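Local coordinates for protein vanadium-dependent bromoperoxidase (Corallina officinalis, PDB 1QHB) that catalyses the hydrogen-peroxide-dependent bromination of organic substrates, working as a vanadate-dependent homododecamer that also binds calcium, at residues 478-483 and 553-558; 145-150 and 402-407; 389-394 and 486-491. All coordinates share one frame; numbering follows the deposited sequence.

Contact 1: 478-483 and 553-558. With PO4 (phosphate ion), chain G.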
ATOM      1  N   HIS A 478      44.973  -4.805 -12.335  1.00 13.16           N
ATOM      2  CA  HIS A 478      43.863  -3.900 -12.035  1.00 12.12           C
ATOM      3  C   HIS A 478      44.486  -2.560 -11.622  1.00 13.15           C
ATOM      4  O   HIS A 478      45.610  -2.455 -11.136  1.00 12.64           O
ATOM      5  CB  HIS A 478      42.876  -4.476 -11.050  1.00  8.69           C
ATOM      6  CG  HIS A 478      43.451  -5.073  -9.798  1.00  9.41           C
ATOM      7  ND1 HIS A 478      43.788  -4.346  -8.673  1.00  9.83           N
ATOM      8  CD2 HIS A 478      43.754  -6.398  -9.555  1.00  8.46           C
ATOM      9  CE1 HIS A 478      44.252  -5.214  -7.780  1.00  9.66           C
ATOM     10  NE2 HIS A 478      44.255  -6.450  -8.282  1.00  5.58           N
ATOM     11  N   PRO A 479      43.763  -1.479 -11.892  1.00 11.74           N
ATOM     12  CA  PRO A 479      44.191  -0.137 -11.655  1.00  9.18           C
ATOM     13  C   PRO A 479      44.670   0.169 -10.252  1.00 10.25           C
ATOM     14  O   PRO A 479      44.453  -0.579  -9.279  1.00  8.24           O
ATOM     15  CB  PRO A 479      42.979   0.729 -12.049  1.00  9.71           C
ATOM     16  CG  PRO A 479      42.317  -0.130 -13.109  1.00  9.36           C
ATOM     17  CD  PRO A 479      42.362  -1.516 -12.457  1.00 11.07           C
ATOM     18  N   SER A 480      45.405   1.293 -10.184  1.00  8.41           N
ATOM     19  CA  SER A 480      46.040   1.649  -8.922  1.00  9.69           C
ATOM     20  C   SER A 480      45.219   2.294  -7.846  1.00 11.57           C
ATOM     21  O   SER A 480      45.673   2.244  -6.690  1.00 12.39           O
ATOM     22  CB  SER A 480      47.176   2.623  -9.354  1.00 10.35           C
ATOM     23  OG  SER A 480      48.183   2.629  -8.342  1.00 12.83           O
ATOM     24  N   TYR A 481      44.085   2.947  -8.135  1.00 11.83           N
ATOM     25  CA  TYR A 481      43.424   3.713  -7.063  1.00 11.48           C
ATOM     26  C   TYR A 481      41.976   3.343  -6.868  1.00 10.36           C
ATOM     27  O   TYR A 481      41.203   3.550  -7.790  1.00 10.02           O
ATOM     28  CB  TYR A 481      43.550   5.160  -7.561  1.00  8.65           C
ATOM     29  CG  TYR A 481      43.021   6.235  -6.648  1.00  9.21           C
ATOM     30  CD1 TYR A 481      43.829   6.708  -5.628  1.00  6.99           C
ATOM     31  CD2 TYR A 481      41.760   6.802  -6.812  1.00  9.78           C
ATOM     32  CE1 TYR A 481      43.399   7.695  -4.781  1.00 10.19           C
ATOM     33  CE2 TYR A 481      41.291   7.796  -5.942  1.00  8.58           C
ATOM     34  CZ  TYR A 481      42.119   8.220  -4.953  1.00  9.52           C
ATOM     35  OH  TYR A 481      41.736   9.200  -4.075  1.00 11.92           O
ATOM     36  N   GLY A 482      41.598   2.779  -5.743  1.00  8.25           N
ATOM     37  CA  GLY A 482      42.441   2.535  -4.623  1.00  7.47           C
ATOM     38  C   GLY A 482      43.087   1.169  -4.591  1.00  9.13           C
ATOM     39  O   GLY A 482      43.339   0.577  -5.633  1.00 10.40           O
ATOM     40  N   SER A 483      43.331   0.649  -3.394  1.00 10.19           N
ATOM     41  CA  SER A 483      44.103  -0.582  -3.247  1.00  8.07           C
ATOM     42  C   SER A 483      43.314  -1.639  -2.530  1.00  9.36           C
ATOM     43  O   SER A 483      42.701  -1.370  -1.482  1.00  9.38           O
ATOM     44  CB  SER A 483      45.396  -0.194  -2.439  1.00 10.55           C
ATOM     45  OG  SER A 483      45.997  -1.350  -1.828  1.00 11.72           O
ATOM     46  N   PHE A 553      51.572   6.564  -2.379  1.00 11.21           N
ATOM     47  CA  PHE A 553      51.012   6.919  -1.052  1.00 10.39           C
ATOM     48  C   PHE A 553      49.513   7.190  -1.038  1.00 11.84           C
ATOM     49  O   PHE A 553      48.777   6.698  -0.166  1.00 11.00           O
ATOM     50  CB  PHE A 553      51.770   8.160  -0.546  1.00  8.36           C
ATOM     51  CG  PHE A 553      51.358   8.450   0.896  1.00  9.89           C
ATOM     52  CD1 PHE A 553      51.929   7.767   1.944  1.00  8.32           C
ATOM     53  CD2 PHE A 553      50.376   9.407   1.177  1.00  6.42           C
ATOM     54  CE1 PHE A 553      51.562   8.022   3.258  1.00  9.19           C
ATOM     55  CE2 PHE A 553      50.032   9.636   2.460  1.00 12.34           C
ATOM     56  CZ  PHE A 553      50.599   8.967   3.522  1.00  6.56           C
ATOM     57  N   SER A 554      48.971   8.018  -1.917  1.00  8.46           N
ATOM     58  CA  SER A 554      47.588   8.467  -1.958  1.00  8.15           C
ATOM     59  C   SER A 554      46.611   7.327  -2.199  1.00 10.49           C
ATOM     60  O   SER A 554      45.497   7.317  -1.636  1.00 12.61           O
ATOM     61  CB  SER A 554      47.373   9.554  -3.034  1.00  6.77           C
ATOM     62  OG  SER A 554      47.870   9.035  -4.292  1.00 10.29           O
ATOM     63  N   ASP A 555      46.979   6.285  -2.920  1.00  9.42           N
ATOM     64  CA  ASP A 555      46.186   5.119  -3.119  1.00  9.72           C
ATOM     65  C   ASP A 555      45.903   4.443  -1.763  1.00 11.21           C
ATOM     66  O   ASP A 555      44.803   3.925  -1.500  1.00 11.15           O
ATOM     67  CB  ASP A 555      46.961   4.027  -3.908  1.00  8.10           C
ATOM     68  CG  ASP A 555      47.280   4.362  -5.351  1.00 12.19           C
ATOM     69  OD1 ASP A 555      46.701   5.312  -5.971  1.00 11.78           O
ATOM     70  OD2 ASP A 555      48.099   3.547  -5.896  1.00 12.94           O
ATOM     71  N   GLN A 556      46.959   4.327  -0.961  1.00  8.36           N
ATOM     72  CA  GLN A 556      46.879   3.652   0.334  1.00 10.21           C
ATOM     73  C   GLN A 556      46.055   4.428   1.354  1.00  9.56           C
ATOM     74  O   GLN A 556      45.087   3.927   1.960  1.00 11.93           O
ATOM     75  CB  GLN A 556      48.303   3.365   0.875  1.00  8.48           C
ATOM     76  CG  GLN A 556      49.169   2.567  -0.080  1.00 12.61           C
ATOM     77  CD  GLN A 556      48.464   1.515  -0.887  1.00 14.15           C
ATOM     78  OE1 GLN A 556      47.730   1.773  -1.825  1.00 21.93           O
ATOM     79  NE2 GLN A 556      48.596   0.237  -0.617  1.00 10.82           N
ATOM     80  N   PHE A 557      46.461   5.670   1.569  1.00  9.24           N
ATOM     81  CA  PHE A 557      45.742   6.480   2.578  1.00  9.19           C
ATOM     82  C   PHE A 557      44.259   6.600   2.235  1.00 10.46           C
ATOM     83  O   PHE A 557      43.386   6.365   3.053  1.00 10.00           O
ATOM     84  CB  PHE A 557      46.404   7.820   2.805  1.00  8.15           C
ATOM     85  CG  PHE A 557      45.684   8.669   3.835  1.00 12.04           C
ATOM     86  CD1 PHE A 557      45.806   8.383   5.166  1.00  7.66           C
ATOM     87  CD2 PHE A 557      44.920   9.749   3.443  1.00  5.46           C
ATOM     88  CE1 PHE A 557      45.166   9.161   6.111  1.00 11.39           C
ATOM     89  CE2 PHE A 557      44.271  10.523   4.389  1.00 10.23           C
ATOM     90  CZ  PHE A 557      44.387  10.231   5.750  1.00  8.01           C
ATOM     91  N   GLU A 558      43.919   6.929   0.991  1.00 10.53           N
ATOM     92  CA  GLU A 558      42.487   7.045   0.667  1.00 10.84           C
ATOM     93  C   GLU A 558      41.731   5.732   0.799  1.00  9.38           C
ATOM     94  O   GLU A 558      40.534   5.782   1.145  1.00 10.09           O
ATOM     95  CB  GLU A 558      42.300   7.652  -0.729  1.00  9.53           C
ATOM     96  CG  GLU A 558      42.855   9.076  -0.814  1.00  9.93           C
ATOM     97  CD  GLU A 558      42.171  10.048   0.146  1.00 17.59           C
ATOM     98  OE1 GLU A 558      41.115   9.769   0.731  1.00 15.86           O
ATOM     99  OE2 GLU A 558      42.685  11.168   0.343  1.00 18.38           O
TER
HETATM  100  P   PO4 G3000      46.420  -4.189  -4.686  1.00 11.64           P
HETATM  101  O1  PO4 G3000      47.541  -3.949  -5.635  1.00 14.53           O
HETATM  102  O2  PO4 G3000      46.829  -3.948  -3.273  1.00 15.34           O
HETATM  103  O3  PO4 G3000      45.940  -5.572  -4.849  1.00 17.49           O
HETATM  104  O4  PO4 G3000      45.339  -3.201  -5.056  1.00 15.84           O
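Ser480 turns OG anti to its backbone N (chi1 -157°), while Asp555 sets its carboxylate anti to its own carbonyl carbon, and the two groups meet. Ser480 OG donates to Asp555 OD2 at 2.6 Å, arriving on the syn side and 24° out of the carboxylate plane. Ser480 O, a second acceptor, sits only 2.9 Å from Asp555 OD2, a pressed position probably eased by the donors around the carboxylate: His551 ND1 also bonds OD2, and Arg404 makes a salt bridge to OD1. Asp555 is thus the second-shell residue holding His551, which bonds the phosphate and by similarity binds vanadate, and Ser480 OG helps to place Asp555. The ring of Tyr481 comes edge-on, CD1 lying 3.2 Å from Asp555 OD1, and its OH sits 3.4 Å from Glu558 CG and hydrogen-bonds Pro145 O. Past the cis peptide before Gly482, Gln556 NE2 reaches Ser483 OG over 3.3 Å, a fairly long bond with an N-H...O angle of 147°; its stronger partner is Ala542. Ser483 OG gives its own hydrogen to phosphate O2 (3.1 Å) in the vanadate site. The loop 478-483 lies between the first turn of helix 553-574 and the C-terminal end of helix 376-402, where Phe399 touches His478 and Pro479, and it leads straight into helix 484-499.

Contact 2: 145-150 and 402-407. With PO4 (phosphate ion), chain G.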
ATOM      1  N   PRO A 145      38.207  10.409  -3.257  1.00 10.67           N
ATOM      2  CA  PRO A 145      38.405  11.671  -3.960  1.00 11.10           C
ATOM      3  C   PRO A 145      39.301  11.488  -5.178  1.00 11.12           C
ATOM      4  O   PRO A 145      39.974  10.479  -5.365  1.00 12.50           O
ATOM      5  CB  PRO A 145      39.059  12.549  -2.901  1.00  8.46           C
ATOM      6  CG  PRO A 145      39.762  11.607  -1.960  1.00  9.27           C
ATOM      7  CD  PRO A 145      38.929  10.333  -1.949  1.00  9.02           C
ATOM      8  N   PRO A 146      39.306  12.462  -6.085  1.00 12.16           N
ATOM      9  CA  PRO A 146      40.138  12.434  -7.268  1.00 11.21           C
ATOM     10  C   PRO A 146      41.596  12.116  -6.936  1.00 12.89           C
ATOM     11  O   PRO A 146      42.134  12.720  -6.016  1.00  7.71           O
ATOM     12  CB  PRO A 146      40.071  13.851  -7.819  1.00 10.50           C
ATOM     13  CG  PRO A 146      38.874  14.522  -7.189  1.00 11.12           C
ATOM     14  CD  PRO A 146      38.527  13.743  -5.955  1.00  9.86           C
ATOM     15  N   ALA A 147      42.251  11.271  -7.741  1.00 11.82           N
ATOM     16  CA  ALA A 147      43.684  11.025  -7.567  1.00 11.84           C
ATOM     17  C   ALA A 147      44.562  12.163  -8.059  1.00 12.63           C
ATOM     18  O   ALA A 147      44.156  12.981  -8.861  1.00 13.27           O
ATOM     19  CB  ALA A 147      44.080   9.759  -8.327  1.00  7.33           C
ATOM     20  N   PRO A 148      45.780  12.277  -7.518  1.00 14.31           N
ATOM     21  CA  PRO A 148      46.768  13.263  -7.944  1.00 13.02           C
ATOM     22  C   PRO A 148      46.987  13.190  -9.462  1.00 14.11           C
ATOM     23  O   PRO A 148      46.948  12.082  -9.984  1.00 11.15           O
ATOM     24  CB  PRO A 148      48.065  12.806  -7.256  1.00 10.15           C
ATOM     25  CG  PRO A 148      47.604  12.039  -6.077  1.00 12.37           C
ATOM     26  CD  PRO A 148      46.336  11.314  -6.507  1.00 10.81           C
ATOM     27  N   VAL A 149      47.198  14.300 -10.150  1.00 13.63           N
ATOM     28  CA  VAL A 149      47.438  14.289 -11.585  1.00 14.42           C
ATOM     29  C   VAL A 149      48.940  14.220 -11.856  1.00 15.23           C
ATOM     30  O   VAL A 149      49.781  14.563 -10.997  1.00 14.14           O
ATOM     31  CB  VAL A 149      46.827  15.465 -12.369  1.00 15.42           C
ATOM     32  CG1 VAL A 149      45.292  15.394 -12.284  1.00 12.16           C
ATOM     33  CG2 VAL A 149      47.272  16.816 -11.853  1.00  6.45           C
ATOM     34  N   LEU A 150      49.292  13.786 -13.067  1.00 13.01           N
ATOM     35  CA  LEU A 150      50.652  13.536 -13.474  1.00 17.00           C
ATOM     36  C   LEU A 150      51.562  14.730 -13.368  1.00 18.31           C
ATOM     37  O   LEU A 150      52.766  14.570 -13.114  1.00 22.22           O
ATOM     38  CB  LEU A 150      50.755  13.020 -14.907  1.00 16.67           C
ATOM     39  CG  LEU A 150      50.483  11.567 -15.252  1.00 24.13           C
ATOM     40  CD1 LEU A 150      50.670  11.369 -16.757  1.00 21.45           C
ATOM     41  CD2 LEU A 150      51.394  10.631 -14.483  1.00 20.23           C
ATOM     42  N   HIS A 402      38.137   5.856 -11.461  1.00  8.99           N
ATOM     43  CA  HIS A 402      39.394   6.515 -11.746  1.00  9.94           C
ATOM     44  C   HIS A 402      40.346   5.859 -12.710  1.00  9.99           C
ATOM     45  O   HIS A 402      41.059   6.623 -13.326  1.00 10.74           O
ATOM     46  CB  HIS A 402      40.180   6.708 -10.431  1.00  8.76           C
ATOM     47  CG  HIS A 402      39.320   7.273  -9.330  1.00 10.39           C
ATOM     48  ND1 HIS A 402      39.176   8.631  -9.227  1.00 11.56           N
ATOM     49  CD2 HIS A 402      38.574   6.703  -8.344  1.00  9.00           C
ATOM     50  CE1 HIS A 402      38.361   8.900  -8.201  1.00  7.10           C
ATOM     51  NE2 HIS A 402      38.004   7.756  -7.659  1.00  7.59           N
ATOM     52  N   ARG A 403      40.453   4.544 -12.813  1.00  7.91           N
ATOM     53  CA  ARG A 403      41.383   3.894 -13.698  1.00 10.08           C
ATOM     54  C   ARG A 403      42.772   4.565 -13.672  1.00 12.17           C
ATOM     55  O   ARG A 403      43.311   4.820 -14.736  1.00 12.42           O
ATOM     56  CB  ARG A 403      40.795   3.872 -15.129  1.00  5.95           C
ATOM     57  CG  ARG A 403      39.630   2.845 -15.230  1.00 10.19           C
ATOM     58  CD  ARG A 403      38.910   2.940 -16.548  1.00  8.97           C
ATOM     59  NE  ARG A 403      38.259   4.236 -16.898  1.00 11.49           N
ATOM     60  CZ  ARG A 403      36.986   4.522 -16.687  1.00 19.93           C
ATOM     61  NH1 ARG A 403      36.151   3.683 -16.084  1.00 10.80           N
ATOM     62  NH2 ARG A 403      36.415   5.654 -17.086  1.00  9.53           N
ATOM     63  N   ARG A 404      43.377   4.740 -12.500  1.00 12.03           N
ATOM     64  CA  ARG A 404      44.705   5.313 -12.349  1.00  9.48           C
ATOM     65  C   ARG A 404      45.816   4.343 -12.753  1.00 12.22           C
ATOM     66  O   ARG A 404      45.758   3.128 -12.437  1.00 10.12           O
ATOM     67  CB  ARG A 404      44.947   5.829 -10.943  1.00  7.33           C
ATOM     68  CG  ARG A 404      46.300   6.557 -10.787  1.00 10.54           C
ATOM     69  CD  ARG A 404      46.551   6.907  -9.331  1.00  7.58           C
ATOM     70  NE  ARG A 404      47.652   7.883  -9.202  1.00  9.40           N
ATOM     71  CZ  ARG A 404      48.041   8.349  -8.022  1.00 12.28           C
ATOM     72  NH1 ARG A 404      47.457   8.009  -6.856  1.00  6.29           N
ATOM     73  NH2 ARG A 404      49.037   9.206  -7.959  1.00 10.06           N
ATOM     74  N   LEU A 405      46.804   4.886 -13.492  1.00 11.28           N
ATOM     75  CA  LEU A 405      47.894   4.034 -13.944  1.00 12.99           C
ATOM     76  C   LEU A 405      48.752   3.629 -12.734  1.00 11.63           C
ATOM     77  O   LEU A 405      48.964   4.412 -11.801  1.00 11.70           O
ATOM     78  CB  LEU A 405      48.782   4.655 -15.031  1.00  9.49           C
ATOM     79  CG  LEU A 405      49.888   5.620 -14.609  1.00 13.75           C
ATOM     80  CD1 LEU A 405      50.516   6.118 -15.906  1.00 12.27           C
ATOM     81  CD2 LEU A 405      49.340   6.780 -13.776  1.00  6.27           C
ATOM     82  N   ARG A 406      49.270   2.419 -12.824  1.00  8.88           N
ATOM     83  CA  ARG A 406      50.127   1.954 -11.717  1.00  9.76           C
ATOM     84  C   ARG A 406      51.462   2.684 -11.807  1.00 10.82           C
ATOM     85  O   ARG A 406      51.847   3.207 -12.853  1.00 11.81           O
ATOM     86  CB  ARG A 406      50.290   0.438 -11.823  1.00  9.61           C
ATOM     87  CG  ARG A 406      49.007  -0.353 -11.506  1.00  8.88           C
ATOM     88  CD  ARG A 406      48.946  -0.632  -9.994  1.00 13.17           C
ATOM     89  NE  ARG A 406      47.819  -1.541  -9.727  1.00 13.95           N
ATOM     90  CZ  ARG A 406      47.654  -2.226  -8.621  1.00 14.93           C
ATOM     91  NH1 ARG A 406      48.522  -2.160  -7.619  1.00 10.61           N
ATOM     92  NH2 ARG A 406      46.615  -3.023  -8.471  1.00  8.15           N
ATOM     93  N   PRO A 407      52.200   2.755 -10.704  1.00  9.92           N
ATOM     94  CA  PRO A 407      53.520   3.388 -10.632  1.00  9.74           C
ATOM     95  C   PRO A 407      54.508   2.922 -11.670  1.00 14.03           C
ATOM     96  O   PRO A 407      55.282   3.706 -12.226  1.00 10.84           O
ATOM     97  CB  PRO A 407      54.013   3.051  -9.214  1.00  9.00           C
ATOM     98  CG  PRO A 407      52.740   2.859  -8.440  1.00  7.94           C
ATOM     99  CD  PRO A 407      51.771   2.187  -9.386  1.00  8.15           C
TER
HETATM  100  P   PO4 G3000      46.420  -4.189  -4.686  1.00 11.64           P
HETATM  101  O1  PO4 G3000      47.541  -3.949  -5.635  1.00 14.53           O
HETATM  102  O2  PO4 G3000      46.829  -3.948  -3.273  1.00 15.34           O
HETATM  103  O3  PO4 G3000      45.940  -5.572  -4.849  1.00 17.49           O
HETATM  104  O4  PO4 G3000      45.339  -3.201  -5.056  1.00 15.84           O
HETATM  105  O   HOH W   1      41.074  10.393 -10.379  1.00 12.49           O
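Arg404 packs against Ala147 and Pro148, crossing the proline at about a right angle. The Arg404 chain leaves with CG anti to the backbone N (chi1 -175°) and stays extended to NE, which carries the guanidinium across to the loop 145-150. Ala147 CB and Pro148 CD lie over one face of that group; Pro148 CD is 3.5 Å from Arg404 NH1, and Ala147 CB is 3.9 Å from Arg404 CD. Further along, the contact is purely apolar: methyl meets methyl where Leu150 CD2 approaches Leu405 CD2 at 4.4 Å, next to Thr410 of helix 407-422. Polar linkage runs through a water, which accepts from Ala147 N at 3.0 Å and lies 2.8 Å from His402 ND1. The other ring nitrogen, NE2, has its partner in Gln397, and CE1, between the two nitrogens, is 3.6 Å from Pro145 O. Arg404 NH1 bonds Ser554 OG and makes a salt bridge to Asp555, and NH2 makes one to Glu158. Arg406 turns away from the loop 145-150, its side chain roughly perpendicular to that of Arg404, and its NH1 and NH2 both donate to phosphate O1, which lies at the edge of the guanidinium; the NH1 bond is 2.8 Å with an angle of 158°. With the carboxylates of Asp555 and Glu158 beside it, Arg404 probably keeps its charge although buried; two residues on, Arg406 binds the anion.

Contact 3: 389-394 and 486-491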
ATOM      1  N   ARG A 389      33.314  -7.144   1.261  1.00  7.61           N
ATOM      2  CA  ARG A 389      32.443  -5.981   1.107  1.00  8.34           C
ATOM      3  C   ARG A 389      33.319  -4.784   0.748  1.00 11.08           C
ATOM      4  O   ARG A 389      32.937  -3.992  -0.115  1.00  9.35           O
ATOM      5  CB  ARG A 389      31.633  -5.728   2.368  1.00  8.02           C
ATOM      6  CG  ARG A 389      30.457  -6.647   2.502  1.00  6.53           C
ATOM      7  CD  ARG A 389      30.749  -7.940   3.242  1.00  8.97           C
ATOM      8  NE  ARG A 389      29.603  -8.856   3.103  1.00 11.68           N
ATOM      9  CZ  ARG A 389      29.679 -10.162   3.363  1.00 14.14           C
ATOM     10  NH1 ARG A 389      30.805 -10.759   3.739  1.00  6.43           N
ATOM     11  NH2 ARG A 389      28.557 -10.886   3.214  1.00  9.60           N
ATOM     12  N   ALA A 390      34.444  -4.657   1.430  1.00  9.81           N
ATOM     13  CA  ALA A 390      35.375  -3.556   1.125  1.00 12.02           C
ATOM     14  C   ALA A 390      35.981  -3.658  -0.265  1.00 10.59           C
ATOM     15  O   ALA A 390      36.156  -2.655  -0.944  1.00 11.75           O
ATOM     16  CB  ALA A 390      36.483  -3.562   2.186  1.00  7.08           C
ATOM     17  N   LEU A 391      36.259  -4.900  -0.721  1.00  9.96           N
ATOM     18  CA  LEU A 391      36.866  -5.075  -2.042  1.00 10.01           C
ATOM     19  C   LEU A 391      35.882  -4.663  -3.137  1.00 10.68           C
ATOM     20  O   LEU A 391      36.312  -4.056  -4.131  1.00 11.72           O
ATOM     21  CB  LEU A 391      37.357  -6.510  -2.307  1.00  7.56           C
ATOM     22  CG  LEU A 391      38.584  -6.959  -1.523  1.00 12.31           C
ATOM     23  CD1 LEU A 391      38.720  -8.481  -1.612  1.00  7.89           C
ATOM     24  CD2 LEU A 391      39.775  -6.240  -2.138  1.00  8.73           C
ATOM     25  N   LYS A 392      34.602  -4.933  -2.955  1.00 10.05           N
ATOM     26  CA  LYS A 392      33.612  -4.551  -3.942  1.00 10.39           C
ATOM     27  C   LYS A 392      33.615  -3.045  -4.095  1.00 10.07           C
ATOM     28  O   LYS A 392      33.658  -2.575  -5.234  1.00  9.55           O
ATOM     29  CB  LYS A 392      32.198  -5.049  -3.638  1.00  9.95           C
ATOM     30  CG  LYS A 392      31.979  -6.549  -3.906  1.00  9.82           C
ATOM     31  CD  LYS A 392      30.668  -6.996  -3.272  1.00  6.20           C
ATOM     32  CE  LYS A 392      30.610  -8.515  -3.116  1.00 11.55           C
ATOM     33  NZ  LYS A 392      29.184  -8.881  -2.794  1.00  5.62           N
ATOM     34  N   ALA A 393      33.707  -2.309  -2.987  1.00  6.59           N
ATOM     35  CA  ALA A 393      33.769  -0.857  -3.077  1.00  8.97           C
ATOM     36  C   ALA A 393      35.035  -0.385  -3.776  1.00 11.50           C
ATOM     37  O   ALA A 393      34.967   0.517  -4.631  1.00 12.65           O
ATOM     38  CB  ALA A 393      33.712  -0.217  -1.679  1.00  3.76           C
ATOM     39  N   VAL A 394      36.200  -0.979  -3.436  1.00 10.74           N
ATOM     40  CA  VAL A 394      37.424  -0.452  -4.087  1.00 10.04           C
ATOM     41  C   VAL A 394      37.486  -0.872  -5.544  1.00  6.82           C
ATOM     42  O   VAL A 394      38.123  -0.119  -6.322  1.00 12.06           O
ATOM     43  CB  VAL A 394      38.714  -0.815  -3.312  1.00 10.92           C
ATOM     44  CG1 VAL A 394      39.280  -2.155  -3.702  1.00  4.33           C
ATOM     45  CG2 VAL A 394      39.765   0.253  -3.523  1.00 10.38           C
ATOM     46  N   ALA A 486      45.027  -2.144   1.058  1.00  6.07           N
ATOM     47  CA  ALA A 486      44.700  -1.033   1.953  1.00  8.72           C
ATOM     48  C   ALA A 486      43.215  -0.930   2.268  1.00  8.19           C
ATOM     49  O   ALA A 486      42.895  -0.635   3.434  1.00 10.49           O
ATOM     50  CB  ALA A 486      45.257   0.257   1.411  1.00  6.23           C
ATOM     51  N   VAL A 487      42.320  -1.303   1.308  1.00  7.32           N
ATOM     52  CA  VAL A 487      40.908  -1.176   1.698  1.00  8.91           C
ATOM     53  C   VAL A 487      40.555  -2.203   2.751  1.00  7.52           C
ATOM     54  O   VAL A 487      39.746  -2.040   3.659  1.00  9.54           O
ATOM     55  CB  VAL A 487      39.951  -1.202   0.493  1.00  6.84           C
ATOM     56  CG1 VAL A 487      39.690  -2.637  -0.010  1.00  5.85           C
ATOM     57  CG2 VAL A 487      38.596  -0.644   0.946  1.00  5.38           C
ATOM     58  N   VAL A 488      41.124  -3.404   2.623  1.00  5.54           N
ATOM     59  CA  VAL A 488      40.884  -4.497   3.541  1.00  7.98           C
ATOM     60  C   VAL A 488      41.531  -4.198   4.887  1.00  8.79           C
ATOM     61  O   VAL A 488      40.942  -4.490   5.923  1.00 10.59           O
ATOM     62  CB  VAL A 488      41.375  -5.833   2.970  1.00 11.85           C
ATOM     63  CG1 VAL A 488      41.403  -6.942   4.015  1.00  7.37           C
ATOM     64  CG2 VAL A 488      40.477  -6.241   1.793  1.00  5.64           C
ATOM     65  N   ALA A 489      42.736  -3.607   4.844  1.00  9.23           N
ATOM     66  CA  ALA A 489      43.426  -3.255   6.085  1.00  9.84           C
ATOM     67  C   ALA A 489      42.486  -2.333   6.876  1.00  9.88           C
ATOM     68  O   ALA A 489      42.229  -2.572   8.057  1.00  8.88           O
ATOM     69  CB  ALA A 489      44.770  -2.553   5.817  1.00  6.32           C
ATOM     70  N   GLY A 490      41.998  -1.311   6.215  1.00  6.89           N
ATOM     71  CA  GLY A 490      41.155  -0.339   6.857  1.00  7.82           C
ATOM     72  C   GLY A 490      39.923  -0.924   7.498  1.00 10.45           C
ATOM     73  O   GLY A 490      39.558  -0.519   8.599  1.00  8.80           O
ATOM     74  N   ALA A 491      39.223  -1.777   6.744  1.00  8.01           N
ATOM     75  CA  ALA A 491      38.025  -2.384   7.304  1.00  7.50           C
ATOM     76  C   ALA A 491      38.370  -3.325   8.456  1.00  6.51           C
ATOM     77  O   ALA A 491      37.621  -3.321   9.426  1.00  8.09           O
ATOM     78  CB  ALA A 491      37.319  -3.171   6.214  1.00  4.70           C
TER
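Ala390 O takes the helical hydrogen bond of Val394 N at 3.0 Å, and Val487 closes over the same oxygen from the other helix, with both its methyls, CG1 and CG2, 3.7 Å away. Val487 makes most of the contacts. With CG1 set between the backbone N and the carbonyl carbon (chi1 80°) and CG2 anti to the N, its two methyls divide between Ala390 and Val394: CG2 touches Ala390 CB at 3.8 Å, and CG1 meets Val394 CG1 at 3.7 Å, those two valines sliding past each other in opposite directions. Beside them Leu391 lays its branch point against Val488, CG to CG2 at 3.9 Å, and CD2 also touches Val487 CG1. A turn further along helix 484-499, Ala491 CB faces Ala390 CB at 4.1 Å. The axes of the short segments approach to 8.8 Å, a spacing consistent with the alanines at the interface, and are inclined at 138° between their N-to-C directions. Helix 553-574 and helix 530-548 pack against Ala486 and Ala489. Across the interface itself the side chains meet through carbon alone, so shape and burial of methyls hold the two helices together, while the charges of Arg389 and Lys392 are directed away from it, both to Asp133 and that of Arg389 also to Glu385 of a neighbouring subunit, in a salt bridge.

Along the chain the order is 145-150, 389-394, 402-407, 478-483, 486-491, 553-558: contact 2 closes before contact 1 opens, and contact 3 interleaves with both. Contact 1 is central, its middle about 8 Å from that of contact 2 and about 11 Å from that of contact 3; the centres of contacts 2 and 3 lie about 18 Å apart, and those two do not touch. Helix 376-402 joins them, carrying 389-394 and ending at His402, while helix 484-499 starts where the loop of contact 1 stops. Val394 CG2 packs against Ser483 N, and His478 O bonds Arg406 NE. Chain parts distant in sequence thus converge on one anion pocket, which here holds phosphate where vanadate would bind.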